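Local coordinates for protein small ribosomal subunit biogenesis GTPase RsgA (Thermotoga maritima, PDB 1U0L) that probably acts as a circularly permuted GTPase that hydrolyses GTP slowly and assists late maturation of the 30S ribosomal subunit, at residues A[259-262]-A[268-271]; A[111-116]-A[241-246]; A[100-105]-A[292-297]. All coordinates share one frame; numbering follows the deposited sequence.

Contact 1 is buried, although it lies far from the centre of the chain. Contacts 2 and 3 are partly exposed surface contacts. Contact 1 is built on metal coordination: two cysteines of the zinc finger share one ion. Contacts 2 and 3 both use helix 101-113 of the GTPase domain, one at its last turn and one at its first. Each joins it by polar side chains to the C-terminal zinc-finger region, through 241-246 and 292-297 respectively. Those two segments also pack on each other through Leu-244, Leu-295 and Phe-292. Lys-245 and Phe-292 reach Asn-262 beside the zinc, so the apolar and polar packing around contact 1 runs into the other two.

Contact 1 (A[259-262]-A[268-271]); sequences SDCN and ECGV. With ZN (zinc ion), chain D.
Cys-261 and Cys-269 meet through a shared zinc ion, in the zinc finger of this GTPase. Cys-261 SG lies 2.3 Å from the zinc and Cys-269 SG 2.4 Å. Cys-256 and His-263 supply the other two ligands, the histidine through ND1, to give a site of three cysteines and one histidine. The angle from Cys-261 SG through the metal to Cys-269 SG is about 128°. The two thiolates therefore come in from well-separated directions. Direct contact between the segments is slight. Cys-261 SG is 4.2 Å from Cys-269 CB, and the alpha carbons of the two cysteines stay 7.2 Å apart. The ion fills the space between them. Both CB atoms point toward the other segment. In Cys-269 the sulfur stands opposite the backbone N (chi1 176°), and Cys-261 has much the same torsion, which carries both sulfurs to the metal.

The next shell holds the sulfurs in place. Cys-269 is the N-cap of helix 270-277, and its SG also caps a backbone N in the first turn. The helix start would probably favour the thiolate form. Cys-261 SG likewise takes a hydrogen bond from a residue close by in the chain. Segment 259-262 is an irregular loop tied down by its polar groups. Asn-262 N bonds to Glu-266 OE2, and Asn-262 O to Tyr-288 OH of helix 282-296. The side chains flanking Cys-261 converge on one ammonium group. Asp-260 OD1 makes a salt bridge to Lys-245 NZ, and Asn-262 OD1 makes a hydrogen bond to that same nitrogen.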
# COMPACT_ATOMS: atom_id res chain seq x y z
N SER A 259 17.49 20.32 -17.42
CA SER A 259 17.78 18.92 -17.13
C SER A 259 17.33 18.68 -15.69
O SER A 259 17.86 19.28 -14.75
CB SER A 259 19.29 18.65 -17.26
OG SER A 259 19.65 17.36 -16.81
N ASP A 260 16.35 17.80 -15.53
CA ASP A 260 15.80 17.51 -14.21
C ASP A 260 15.27 18.80 -13.58
O ASP A 260 15.83 19.34 -12.63
CB ASP A 260 16.85 16.88 -13.29
CG ASP A 260 16.27 16.43 -11.96
OD1 ASP A 260 15.32 15.61 -11.98
OD2 ASP A 260 16.75 16.88 -10.90
N CYS A 261 14.17 19.29 -14.14
CA CYS A 261 13.52 20.48 -13.65
C CYS A 261 12.55 20.01 -12.57
O CYS A 261 11.76 19.10 -12.82
CB CYS A 261 12.74 21.11 -14.80
SG CYS A 261 11.56 22.35 -14.32
N ASN A 262 12.62 20.61 -11.39
CA ASN A 262 11.75 20.23 -10.29
C ASN A 262 10.31 20.72 -10.44
O ASN A 262 9.47 20.47 -9.57
CB ASN A 262 12.34 20.70 -8.97
CG ASN A 262 13.66 20.00 -8.64
OD1 ASN A 262 13.76 18.77 -8.74
ND2 ASN A 262 14.66 20.77 -8.22
N GLU A 268 10.98 27.33 -17.53
CA GLU A 268 10.14 26.73 -18.55
C GLU A 268 9.87 25.32 -18.09
O GLU A 268 10.80 24.54 -17.90
CB GLU A 268 10.86 26.71 -19.89
CG GLU A 268 10.04 26.15 -21.03
CD GLU A 268 10.83 26.05 -22.32
OE1 GLU A 268 11.35 27.07 -22.80
OE2 GLU A 268 10.92 24.92 -22.86
N CYS A 269 8.61 24.99 -17.91
CA CYS A 269 8.28 23.67 -17.42
C CYS A 269 7.10 23.04 -18.13
O CYS A 269 6.00 23.59 -18.12
CB CYS A 269 7.98 23.76 -15.93
SG CYS A 269 7.44 22.22 -15.23
N GLY A 270 7.32 21.88 -18.75
CA GLY A 270 6.23 21.21 -19.43
C GLY A 270 5.13 20.86 -18.45
O GLY A 270 3.93 20.82 -18.79
N VAL A 271 5.54 20.59 -17.22
CA VAL A 271 4.59 20.25 -16.18
C VAL A 271 3.81 21.51 -15.84
O VAL A 271 2.57 21.50 -15.88
CB VAL A 271 5.30 19.73 -14.92
CG1 VAL A 271 4.30 19.67 -13.78
CG2 VAL A 271 5.86 18.34 -15.18
ZN ZN D . 9.60 21.27 -14.93

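Contact 2 (A[111-116]-A[241-246]); sequences AEKNEL and PEELKH
A Schellman motif ends helix 101-113 of the GTPase domain, and Lys-113, in the helix's last turn and within the motif, makes a salt bridge to Glu-243 of the short, weakly bonded helix at about 241-244. The motif is made by Leu-116 N bonding to Ala-111 O and Glu-115 N to Glu-112 O, with Glu-115 at the C-prime position in a positive-phi conformation. The chain then turns away into strand 117-122. The second segment leads into the zinc finger, so this surface contact links the two parts of the fold.

One pair of atoms carries it. Lys-113 NZ donates to Glu-243 OE1 at 3.0 Å. The ammonium group comes in on the syn side of that oxygen, 21° out of the carboxylate plane. The lysine chain is extended up to CE and bends only at its last torsion (chi4 49°). This bend brings NZ round to the acid. The glutamate is extended too, with CG opposite the backbone N (chi1 170°). The two side chains cross at about a right angle. The backbones stay well apart, with 8.4 Å between Lys-113 CA and His-246 CA.

The carboxylate is held from its own side as well. Tyr-247 OH bonds to OE1, so this oxygen has two partners, and Glu-240 N bonds to OE2. These bonds should fix the rotation of the group and present OE1 to the lysine. A second salt bridge, Glu-112 OE1 to Lys-249 NZ, starts from the neighbouring residue but lies well away from the first. At 245-246 the chain is 3-10, and His-246 N bonds to Glu-243 O. There Lys-245 CG sits 3.9 Å above the plane of the His-246 ring, over its centre.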
# COMPACT_ATOMS: atom_id res chain seq x y z
N ALA A 111 3.01 4.92 -1.95
CA ALA A 111 2.77 3.67 -2.66
C ALA A 111 3.69 3.57 -3.88
O ALA A 111 4.22 2.49 -4.19
CB ALA A 111 1.31 3.58 -3.09
N GLU A 112 3.87 4.69 -4.55
CA GLU A 112 4.72 4.72 -5.73
C GLU A 112 6.18 4.53 -5.30
O GLU A 112 6.92 3.74 -5.88
CB GLU A 112 4.54 6.04 -6.48
CG GLU A 112 4.36 5.89 -7.98
CD GLU A 112 2.97 5.39 -8.36
OE1 GLU A 112 2.69 5.26 -9.57
OE2 GLU A 112 2.15 5.13 -7.46
N LYS A 113 6.58 5.25 -4.26
CA LYS A 113 7.95 5.13 -3.80
C LYS A 113 8.32 3.68 -3.50
O LYS A 113 9.44 3.26 -3.80
CB LYS A 113 8.18 5.97 -2.55
CG LYS A 113 9.56 5.79 -2.03
CD LYS A 113 9.83 6.54 -0.76
CE LYS A 113 11.29 6.33 -0.36
NZ LYS A 113 12.23 6.59 -1.52
N ASN A 114 7.41 2.92 -2.92
CA ASN A 114 7.70 1.52 -2.60
C ASN A 114 7.37 0.59 -3.75
O ASN A 114 7.36 -0.64 -3.58
CB ASN A 114 6.95 1.10 -1.34
CG ASN A 114 7.57 1.67 -0.10
OD1 ASN A 114 8.47 1.08 0.49
ND2 ASN A 114 7.12 2.86 0.29
N GLU A 115 7.11 1.20 -4.90
CA GLU A 115 6.78 0.49 -6.14
C GLU A 115 5.67 -0.52 -5.91
O GLU A 115 5.91 -1.72 -5.87
CB GLU A 115 8.03 -0.19 -6.70
CG GLU A 115 9.21 0.76 -6.90
CD GLU A 115 10.37 0.12 -7.64
OE1 GLU A 115 10.89 -0.92 -7.17
OE2 GLU A 115 10.77 0.67 -8.69
N LEU A 116 4.46 -0.02 -5.74
CA LEU A 116 3.29 -0.87 -5.50
C LEU A 116 2.13 -0.46 -6.38
O LEU A 116 1.98 0.69 -6.75
CB LEU A 116 2.86 -0.77 -4.03
CG LEU A 116 3.93 -0.93 -2.95
CD1 LEU A 116 3.33 -0.70 -1.56
CD2 LEU A 116 4.52 -2.32 -3.04
N PRO A 241 13.99 16.11 -2.04
CA PRO A 241 13.11 17.02 -2.77
C PRO A 241 13.05 16.72 -4.27
O PRO A 241 11.98 16.49 -4.83
CB PRO A 241 13.71 18.39 -2.49
CG PRO A 241 14.33 18.20 -1.12
CD PRO A 241 14.99 16.85 -1.26
N GLU A 242 14.22 16.73 -4.91
CA GLU A 242 14.33 16.47 -6.34
C GLU A 242 13.86 15.08 -6.75
O GLU A 242 13.73 14.79 -7.94
CB GLU A 242 15.79 16.68 -6.78
CG GLU A 242 16.81 16.06 -5.83
CD GLU A 242 17.11 16.92 -4.62
OE1 GLU A 242 17.60 16.38 -3.61
OE2 GLU A 242 16.86 18.15 -4.69
N GLU A 243 13.59 14.23 -5.77
CA GLU A 243 13.14 12.87 -6.04
C GLU A 243 11.61 12.76 -6.15
O GLU A 243 11.08 12.02 -6.98
CB GLU A 243 13.65 11.95 -4.92
CG GLU A 243 13.07 10.56 -4.91
CD GLU A 243 13.65 9.71 -3.80
OE1 GLU A 243 13.14 8.59 -3.58
OE2 GLU A 243 14.61 10.17 -3.14
N LEU A 244 10.92 13.51 -5.30
CA LEU A 244 9.46 13.54 -5.25
C LEU A 244 8.76 13.54 -6.62
O LEU A 244 7.80 12.80 -6.82
CB LEU A 244 9.02 14.77 -4.47
CG LEU A 244 7.94 14.70 -3.39
CD1 LEU A 244 7.40 16.10 -3.18
CD2 LEU A 244 6.82 13.76 -3.80
N LYS A 245 9.23 14.37 -7.55
CA LYS A 245 8.62 14.50 -8.87
C LYS A 245 8.38 13.17 -9.60
O LYS A 245 7.50 13.07 -10.45
CB LYS A 245 9.47 15.42 -9.76
CG LYS A 245 10.70 14.74 -10.32
CD LYS A 245 11.59 15.69 -11.10
CE LYS A 245 12.28 16.66 -10.18
NZ LYS A 245 13.54 17.16 -10.79
N HIS A 246 9.17 12.15 -9.26
CA HIS A 246 9.03 10.84 -9.88
C HIS A 246 7.89 10.04 -9.27
O HIS A 246 7.62 8.92 -9.67
CB HIS A 246 10.31 10.02 -9.71
CG HIS A 246 11.53 10.67 -10.28
ND1 HIS A 246 11.60 11.12 -11.58
CD2 HIS A 246 12.72 10.97 -9.71
CE1 HIS A 246 12.79 11.67 -11.78
NE2 HIS A 246 13.48 11.59 -10.67

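Contact 3 (A[100-105]-A[292-297]); sequences STYIID and FYELLG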
# COMPACT_ATOMS: atom_id res chain seq x y z
N SER A 100 -8.71 14.73 2.24
CA SER A 100 -8.23 15.80 1.37
C SER A 100 -7.38 15.20 0.27
O SER A 100 -6.72 14.18 0.48
CB SER A 100 -7.36 16.76 2.17
OG SER A 100 -6.11 16.14 2.46
N THR A 101 -7.38 15.83 -0.90
CA THR A 101 -6.56 15.32 -2.00
C THR A 101 -5.11 15.29 -1.55
O THR A 101 -4.34 14.42 -1.96
CB THR A 101 -6.66 16.20 -3.26
OG1 THR A 101 -6.21 17.52 -2.96
CG2 THR A 101 -8.10 16.24 -3.78
N TYR A 102 -4.73 16.23 -0.69
CA TYR A 102 -3.36 16.27 -0.19
C TYR A 102 -2.97 14.96 0.50
O TYR A 102 -1.92 14.39 0.21
CB TYR A 102 -3.18 17.44 0.78
CG TYR A 102 -1.83 17.43 1.46
CD1 TYR A 102 -0.70 17.94 0.81
CD2 TYR A 102 -1.67 16.89 2.73
CE1 TYR A 102 0.55 17.91 1.41
CE2 TYR A 102 -0.42 16.85 3.34
CZ TYR A 102 0.68 17.36 2.68
OH TYR A 102 1.92 17.33 3.29
N ILE A 103 -3.82 14.50 1.42
CA ILE A 103 -3.55 13.24 2.11
C ILE A 103 -3.52 12.12 1.08
O ILE A 103 -2.63 11.27 1.12
CB ILE A 103 -4.64 12.93 3.18
CG1 ILE A 103 -4.18 13.47 4.53
CG2 ILE A 103 -4.90 11.42 3.26
CD1 ILE A 103 -3.96 14.95 4.54
N ILE A 104 -4.47 12.14 0.15
CA ILE A 104 -4.53 11.13 -0.90
C ILE A 104 -3.24 11.06 -1.72
O ILE A 104 -2.74 9.97 -2.02
CB ILE A 104 -5.68 11.39 -1.89
CG1 ILE A 104 -7.03 11.26 -1.20
CG2 ILE A 104 -5.62 10.38 -3.01
CD1 ILE A 104 -8.19 11.45 -2.14
N ASP A 105 -2.70 12.21 -2.10
CA ASP A 105 -1.48 12.23 -2.90
C ASP A 105 -0.25 11.83 -2.11
O ASP A 105 0.72 11.32 -2.67
CB ASP A 105 -1.29 13.61 -3.55
CG ASP A 105 -2.38 13.92 -4.56
OD1 ASP A 105 -2.97 12.95 -5.11
OD2 ASP A 105 -2.64 15.12 -4.81
N PHE A 292 6.97 19.27 -1.93
CA PHE A 292 8.32 19.61 -2.34
C PHE A 292 8.95 20.47 -1.25
O PHE A 292 9.93 20.06 -0.61
CB PHE A 292 8.30 20.39 -3.66
CG PHE A 292 9.67 20.73 -4.18
CD1 PHE A 292 10.38 19.80 -4.93
CD2 PHE A 292 10.28 21.93 -3.85
CE1 PHE A 292 11.70 20.07 -5.34
CE2 PHE A 292 11.60 22.20 -4.25
CZ PHE A 292 12.30 21.27 -4.99
N TYR A 293 8.39 21.65 -1.04
CA TYR A 293 8.91 22.57 -0.03
C TYR A 293 9.01 21.95 1.38
O TYR A 293 9.93 22.27 2.16
CB TYR A 293 8.05 23.84 -0.03
CG TYR A 293 8.36 24.76 -1.20
CD1 TYR A 293 7.38 25.59 -1.75
CD2 TYR A 293 9.65 24.82 -1.74
CE1 TYR A 293 7.67 26.44 -2.82
CE2 TYR A 293 9.95 25.68 -2.81
CZ TYR A 293 8.95 26.48 -3.34
OH TYR A 293 9.25 27.29 -4.41
N GLU A 294 8.08 21.06 1.71
CA GLU A 294 8.07 20.38 3.00
C GLU A 294 9.31 19.52 3.16
O GLU A 294 9.82 19.34 4.26
CB GLU A 294 6.83 19.51 3.14
CG GLU A 294 5.66 20.23 3.76
CD GLU A 294 4.39 19.40 3.75
OE1 GLU A 294 4.45 18.19 4.08
OE2 GLU A 294 3.33 19.95 3.40
N LEU A 295 9.80 18.97 2.05
CA LEU A 295 10.98 18.11 2.10
C LEU A 295 12.26 18.93 2.16
O LEU A 295 13.28 18.44 2.65
CB LEU A 295 11.00 17.16 0.89
CG LEU A 295 9.87 16.13 0.80
CD1 LEU A 295 9.99 15.30 -0.48
CD2 LEU A 295 9.91 15.24 2.02
N LEU A 296 12.21 20.17 1.68
CA LEU A 296 13.39 21.05 1.69
C LEU A 296 13.83 21.45 3.09
O LEU A 296 15.02 21.68 3.32
CB LEU A 296 13.13 22.31 0.89
CG LEU A 296 13.49 22.29 -0.59
CD1 LEU A 296 13.11 23.62 -1.21
CD2 LEU A 296 14.98 21.99 -0.74
N GLY A 297 12.86 21.56 4.00
CA GLY A 297 13.16 21.90 5.37
C GLY A 297 13.84 20.72 6.06
O GLY A 297 13.18 19.88 6.68
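Tyr-102 OH has Lys-106 of its own helix and Glu-294 of helix 282-296 as close polar neighbours. Lys-106 NZ makes a hydrogen bond to it. Both carboxylate oxygens of the glutamate also lie close: Glu-294 OE1 is 2.8 Å from Tyr-102 OH, and Glu-294 OE2 is 3.0 Å from Tyr-102 OH. The two side chains approach from opposite directions. The carboxylate and ring planes are 50° apart. The ring swings out with CG opposite the backbone N (chi1 173°), which carries the hydroxyl across to the other helix. Lys-290 makes a cation-pi contact with the ring. Lys-290 and Lys-106 are also long, weak charge partners of Glu-294, at OE2 and OE1 respectively, and may steady its carboxylate. A phenylalanine here would probably leave Lys-106 without its hydroxyl partner and Glu-294 without the close hydroxyl.

Tyr-102 stands in the first turn of helix 101-113. Ser-100 is the N-cap there, and its OG accepts from Ile-103 N at 3.0 Å, nearly straight at 167°. Along the same helix, Thr-101 and Asp-105 bond to Asn-287 of helix 282-296, while Ile-104 packs on helix 130-143. Leu-295 packs on Pro-241 and Leu-244 of helix 241-244, so helix 282-296 touches both that helix and helix 101-113.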